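Local coordinates for Aureochrome1-like protein (Ochromonas danica, PDB 6I20), which probably senses blue light through a flavin mononucleotide held in its LOV-type PAS domain, as in the aureochrome photoreceptors, at residues D78-L83 and W94-I99. Numbering follows the deposited sequence. Where two conformers were deposited one is given.
Sequences DTTVVL and WNQLFI. With FMN (flavin mononucleotide), chain E.
V81 and L97 exchange a reciprocal pair of backbone hydrogen bonds, L97 N to V81 O at 2.8 Å and V81 N to L97 O at 3.0 Å, and the same pairing recurs at T79 with I99 and at L83 with N95. Six bonds thus join two antiparallel strands, and CA-H...O contacts fill in between them, the shortest from V82 CA to N95 O at 3.2 Å. On the flavin face, N95 has CG anti to its backbone N (chi1 179°), which carries ND2 to FMN O4 for a weak bond of 3.1 Å; the same ND2 is held by N85 OD1. L97 lays CD2 over the isoalloxazine ring, 3.5 Å from FMN C4A, while its CB rests beside V81 CG2, the two side chains pointing the same way. At the pyrimidine end L83 CD1 approaches FMN O2. On the opposite face, V82 meets two neighbours: its CG1 touches W94 CE3 at 3.8 Å, the two side chains crossing at about a right angle, and its CG2 touches Q96 CB. An alanine here would probably leave W94 CE3 and Q96 CB without their methyl partners and thin the contact with A124 and F127 of helix 121-130. Beyond it, T80 CG2 meets Q96 CG, and Q96 OE1 bonds to Y123 OH on that helix. A beta hairpin in an antiparallel PAS sheet, with one face on the flavin, is the arrangement expected of a LOV domain; here helix 121-130 packs on the other face, as in some LOV proteins.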
ATOM      1  N   ASP A  78      -0.308   8.754  -9.404  1.00 23.69           N
ATOM      2  CA  ASP A  78       0.322   7.459  -9.040  1.00 25.18           C
ATOM      3  C   ASP A  78       1.666   7.764  -8.394  1.00 22.57           C
ATOM      4  O   ASP A  78       2.407   8.660  -8.885  1.00 26.95           O
ATOM      5  CB  ASP A  78       0.713   6.575 -10.236  1.00 27.66           C
ATOM      6  CG  ASP A  78      -0.447   5.936 -10.971  1.00 31.13           C
ATOM      7  OD1 ASP A  78      -1.610   6.098 -10.593  1.00 32.32           O
ATOM      8  OD2 ASP A  78      -0.137   5.222 -11.949  1.00 31.87           O
ATOM      9  N   THR A  79       2.093   6.905  -7.481  0.50 20.52           N
ATOM     10  CA  THR A  79       3.211   7.277  -6.650  0.50 20.30           C
ATOM     11  C   THR A  79       4.008   6.058  -6.196  0.50 17.83           C
ATOM     12  O   THR A  79       3.423   5.017  -5.898  0.50 17.86           O
ATOM     13  CB  THR A  79       2.631   8.049  -5.446  0.50 21.78           C
ATOM     14  OG1 THR A  79       1.888   9.168  -5.948  0.50 24.28           O
ATOM     15  CG2 THR A  79       3.725   8.542  -4.562  0.50 22.31           C
ATOM     16  N   THR A  80       5.335   6.201  -6.158  1.00 17.47           N
ATOM     17  CA  THR A  80       6.230   5.187  -5.643  1.00 17.74           C
ATOM     18  C   THR A  80       7.020   5.827  -4.500  1.00 17.14           C
ATOM     19  O   THR A  80       7.634   6.891  -4.682  1.00 17.85           O
ATOM     20  CB  THR A  80       7.249   4.750  -6.704  1.00 19.24           C
ATOM     21  OG1 THR A  80       6.565   4.369  -7.890  1.00 21.39           O
ATOM     22  CG2 THR A  80       8.085   3.581  -6.223  1.00 20.66           C
ATOM     23  N   VAL A  81       7.044   5.151  -3.366  1.00 16.47           N
ATOM     24  CA  VAL A  81       7.922   5.571  -2.243  1.00 18.00           C
ATOM     25  C   VAL A  81       8.616   4.335  -1.696  1.00 17.28           C
ATOM     26  O   VAL A  81       8.149   3.184  -1.888  1.00 19.55           O
ATOM     27  CB  VAL A  81       7.209   6.299  -1.068  1.00 20.79           C
ATOM     28  CG1 VAL A  81       6.563   7.593  -1.515  1.00 21.91           C
ATOM     29  CG2 VAL A  81       6.237   5.376  -0.380  1.00 20.83           C
ATOM     30  N   VAL A  82       9.721   4.557  -1.019  1.00 17.75           N
ATOM     31  CA  VAL A  82      10.350   3.496  -0.239  1.00 18.06           C
ATOM     32  C   VAL A  82      10.328   3.994   1.204  1.00 18.40           C
ATOM     33  O   VAL A  82      10.800   5.098   1.483  1.00 19.27           O
ATOM     34  CB  VAL A  82      11.782   3.170  -0.705  1.00 19.96           C
ATOM     35  CG1 VAL A  82      12.453   2.212   0.255  1.00 21.89           C
ATOM     36  CG2 VAL A  82      11.701   2.529  -2.088  1.00 20.66           C
ATOM     37  N   LEU A  83       9.785   3.178   2.083  1.00 16.88           N
ATOM     38  CA  LEU A  83       9.705   3.574   3.501  1.00 17.16           C
ATOM     39  C   LEU A  83       9.779   2.367   4.397  1.00 17.44           C
ATOM     40  O   LEU A  83       9.485   1.247   4.009  1.00 17.19           O
ATOM     41  CB  LEU A  83       8.463   4.423   3.764  1.00 17.25           C
ATOM     42  CG  LEU A  83       7.129   3.734   4.008  1.00 16.47           C
ATOM     43  CD1 LEU A  83       6.043   4.773   4.332  1.00 17.92           C
ATOM     44  CD2 LEU A  83       6.645   2.892   2.835  1.00 17.14           C
ATOM     45  N   TRP A  94      11.940  -2.752   4.710  1.00 19.13           N
ATOM     46  CA  TRP A  94      11.797  -1.654   3.744  1.00 18.65           C
ATOM     47  C   TRP A  94      10.766  -2.053   2.701  1.00 17.66           C
ATOM     48  O   TRP A  94      10.840  -3.152   2.145  1.00 18.63           O
ATOM     49  CB  TRP A  94      13.132  -1.318   3.087  1.00 19.74           C
ATOM     50  CG  TRP A  94      14.069  -0.638   4.025  1.00 21.79           C
ATOM     51  CD1 TRP A  94      15.029  -1.217   4.810  1.00 25.17           C
ATOM     52  CD2 TRP A  94      14.070   0.745   4.343  1.00 21.52           C
ATOM     53  NE1 TRP A  94      15.658  -0.258   5.566  1.00 27.34           N
ATOM     54  CE2 TRP A  94      15.089   0.954   5.303  1.00 24.56           C
ATOM     55  CE3 TRP A  94      13.317   1.833   3.913  1.00 21.91           C
ATOM     56  CZ2 TRP A  94      15.375   2.209   5.805  1.00 25.74           C
ATOM     57  CZ3 TRP A  94      13.623   3.069   4.367  1.00 24.11           C
ATOM     58  CH2 TRP A  94      14.645   3.255   5.306  1.00 25.12           C
ATOM     59  N   ASN A  95       9.836  -1.149   2.443  1.00 16.20           N
ATOM     60  CA  ASN A  95       8.700  -1.380   1.554  1.00 16.09           C
ATOM     61  C   ASN A  95       8.821  -0.389   0.400  1.00 16.35           C
ATOM     62  O   ASN A  95       8.727   0.818   0.588  1.00 16.42           O
ATOM     63  CB  ASN A  95       7.414  -1.125   2.357  1.00 15.06           C
ATOM     64  CG  ASN A  95       6.126  -1.304   1.588  1.00 15.19           C
ATOM     65  OD1 ASN A  95       6.135  -1.615   0.393  1.00 16.59           O
ATOM     66  ND2 ASN A  95       4.998  -1.147   2.281  1.00 15.77           N
ATOM     67  N   GLN A  96       8.998  -0.916  -0.835  1.00 16.88           N
ATOM     68  CA  GLN A  96       8.790  -0.106  -2.041  1.00 16.82           C
ATOM     69  C   GLN A  96       7.332  -0.200  -2.372  1.00 15.67           C
ATOM     70  O   GLN A  96       6.822  -1.286  -2.757  1.00 16.38           O
ATOM     71  CB  GLN A  96       9.667  -0.584  -3.201  1.00 17.32           C
ATOM     72  CG  GLN A  96       9.470   0.282  -4.425  1.00 18.70           C
ATOM     73  CD  GLN A  96      10.357  -0.163  -5.563  1.00 20.50           C
ATOM     74  OE1 GLN A  96      11.535  -0.095  -5.441  1.00 23.60           O
ATOM     75  NE2 GLN A  96       9.766  -0.638  -6.644  1.00 22.35           N
ATOM     76  N   LEU A  97       6.617   0.902  -2.099  1.00 15.31           N
ATOM     77  CA  LEU A  97       5.183   0.982  -2.123  1.00 14.07           C
ATOM     78  C   LEU A  97       4.725   1.761  -3.343  1.00 14.90           C
ATOM     79  O   LEU A  97       5.169   2.859  -3.572  1.00 16.26           O
ATOM     80  CB  LEU A  97       4.722   1.728  -0.854  1.00 15.10           C
ATOM     81  CG  LEU A  97       3.260   2.055  -0.750  1.00 15.60           C
ATOM     82  CD1 LEU A  97       2.364   0.818  -0.725  1.00 15.63           C
ATOM     83  CD2 LEU A  97       3.008   2.890   0.517  1.00 16.51           C
ATOM     84  N   PHE A  98       3.813   1.154  -4.098  1.00 14.12           N
ATOM     85  CA  PHE A  98       3.169   1.794  -5.262  1.00 14.26           C
ATOM     86  C   PHE A  98       1.705   2.016  -4.935  1.00 13.34           C
ATOM     87  O   PHE A  98       1.029   1.067  -4.525  1.00 13.80           O
ATOM     88  CB  PHE A  98       3.243   0.799  -6.440  1.00 15.24           C
ATOM     89  CG  PHE A  98       2.363   1.145  -7.624  1.00 16.51           C
ATOM     90  CD1 PHE A  98       2.486   2.361  -8.259  1.00 17.41           C
ATOM     91  CD2 PHE A  98       1.436   0.246  -8.095  1.00 17.00           C
ATOM     92  CE1 PHE A  98       1.697   2.648  -9.380  1.00 17.64           C
ATOM     93  CE2 PHE A  98       0.673   0.533  -9.204  1.00 16.93           C
ATOM     94  CZ  PHE A  98       0.779   1.734  -9.820  1.00 17.01           C
ATOM     95  N   ILE A  99       1.217   3.240  -5.143  1.00 13.78           N
ATOM     96  CA  ILE A  99      -0.206   3.517  -4.931  0.50 14.87           C
ATOM     97  C   ILE A  99      -0.752   4.175  -6.183  1.00 15.35           C
ATOM     98  O   ILE A  99      -0.145   5.075  -6.759  1.00 18.17           O
ATOM     99  CB  ILE A  99      -0.473   4.373  -3.662  0.50 15.68           C
ATOM    100  CG1 ILE A  99       0.109   3.678  -2.441  0.50 14.35           C
ATOM    101  CG2 ILE A  99      -1.963   4.603  -3.440  0.50 16.92           C
ATOM    102  CD1 ILE A  99       0.126   4.560  -1.186  0.50 15.45           C
TER
HETATM  103  N1  FMN E 401       1.409   3.131   4.107  1.00 14.14           N
HETATM  104  C2  FMN E 401       2.410   2.309   4.489  1.00 15.04           C
HETATM  105  O2  FMN E 401       3.222   2.727   5.347  1.00 15.88           O
HETATM  106  N3  FMN E 401       2.568   1.052   4.006  1.00 14.04           N
HETATM  107  C4  FMN E 401       1.726   0.530   3.064  1.00 13.47           C
HETATM  108  O4  FMN E 401       1.948  -0.616   2.588  1.00 14.05           O
HETATM  109  C4A FMN E 401       0.632   1.342   2.650  1.00 12.54           C
HETATM  110  N5  FMN E 401      -0.263   0.867   1.726  1.00 12.87           N
HETATM  111  C5A FMN E 401      -1.235   1.710   1.301  1.00 12.63           C
HETATM  112  C6  FMN E 401      -2.165   1.272   0.333  1.00 12.73           C
HETATM  113  C7  FMN E 401      -3.157   2.073  -0.127  1.00 13.05           C
HETATM  114  C7M FMN E 401      -4.136   1.571  -1.212  1.00 14.11           C
HETATM  115  C8  FMN E 401      -3.301   3.414   0.370  1.00 14.41           C
HETATM  116  C8M FMN E 401      -4.381   4.313  -0.139  1.00 15.82           C
HETATM  117  C9  FMN E 401      -2.412   3.865   1.315  1.00 13.87           C
HETATM  118  C9A FMN E 401      -1.371   3.074   1.782  1.00 13.55           C
HETATM  119  N10 FMN E 401      -0.494   3.522   2.802  1.00 13.93           N
HETATM  120  C10 FMN E 401       0.526   2.697   3.179  1.00 13.77           C
HETATM  121  C1' FMN E 401      -0.512   4.906   3.261  1.00 14.58           C
HETATM  122  C2' FMN E 401      -1.421   5.205   4.457  1.00 14.93           C
HETATM  123  O2' FMN E 401      -2.599   4.391   4.349  1.00 16.28           O
HETATM  124  C3' FMN E 401      -1.821   6.672   4.431  1.00 18.57           C
HETATM  125  O3' FMN E 401      -2.422   7.036   3.177  1.00 19.98           O
HETATM  126  C4' FMN E 401      -0.699   7.642   4.726  1.00 21.25           C
HETATM  127  O4' FMN E 401      -0.081   7.243   5.961  1.00 22.00           O
HETATM  128  C5' FMN E 401      -1.255   9.095   4.901  1.00 23.93           C
HETATM  129  O5' FMN E 401      -2.541   9.066   5.606  1.00 26.31           O
HETATM  130  P   FMN E 401      -2.957  10.399   6.411  0.80 27.53           P
HETATM  131  O1P FMN E 401      -4.231  10.089   7.096  0.80 27.92           O
HETATM  132  O2P FMN E 401      -1.849  10.687   7.338  0.80 31.40           O
HETATM  133  O3P FMN E 401      -3.084  11.449   5.315  0.80 31.28           O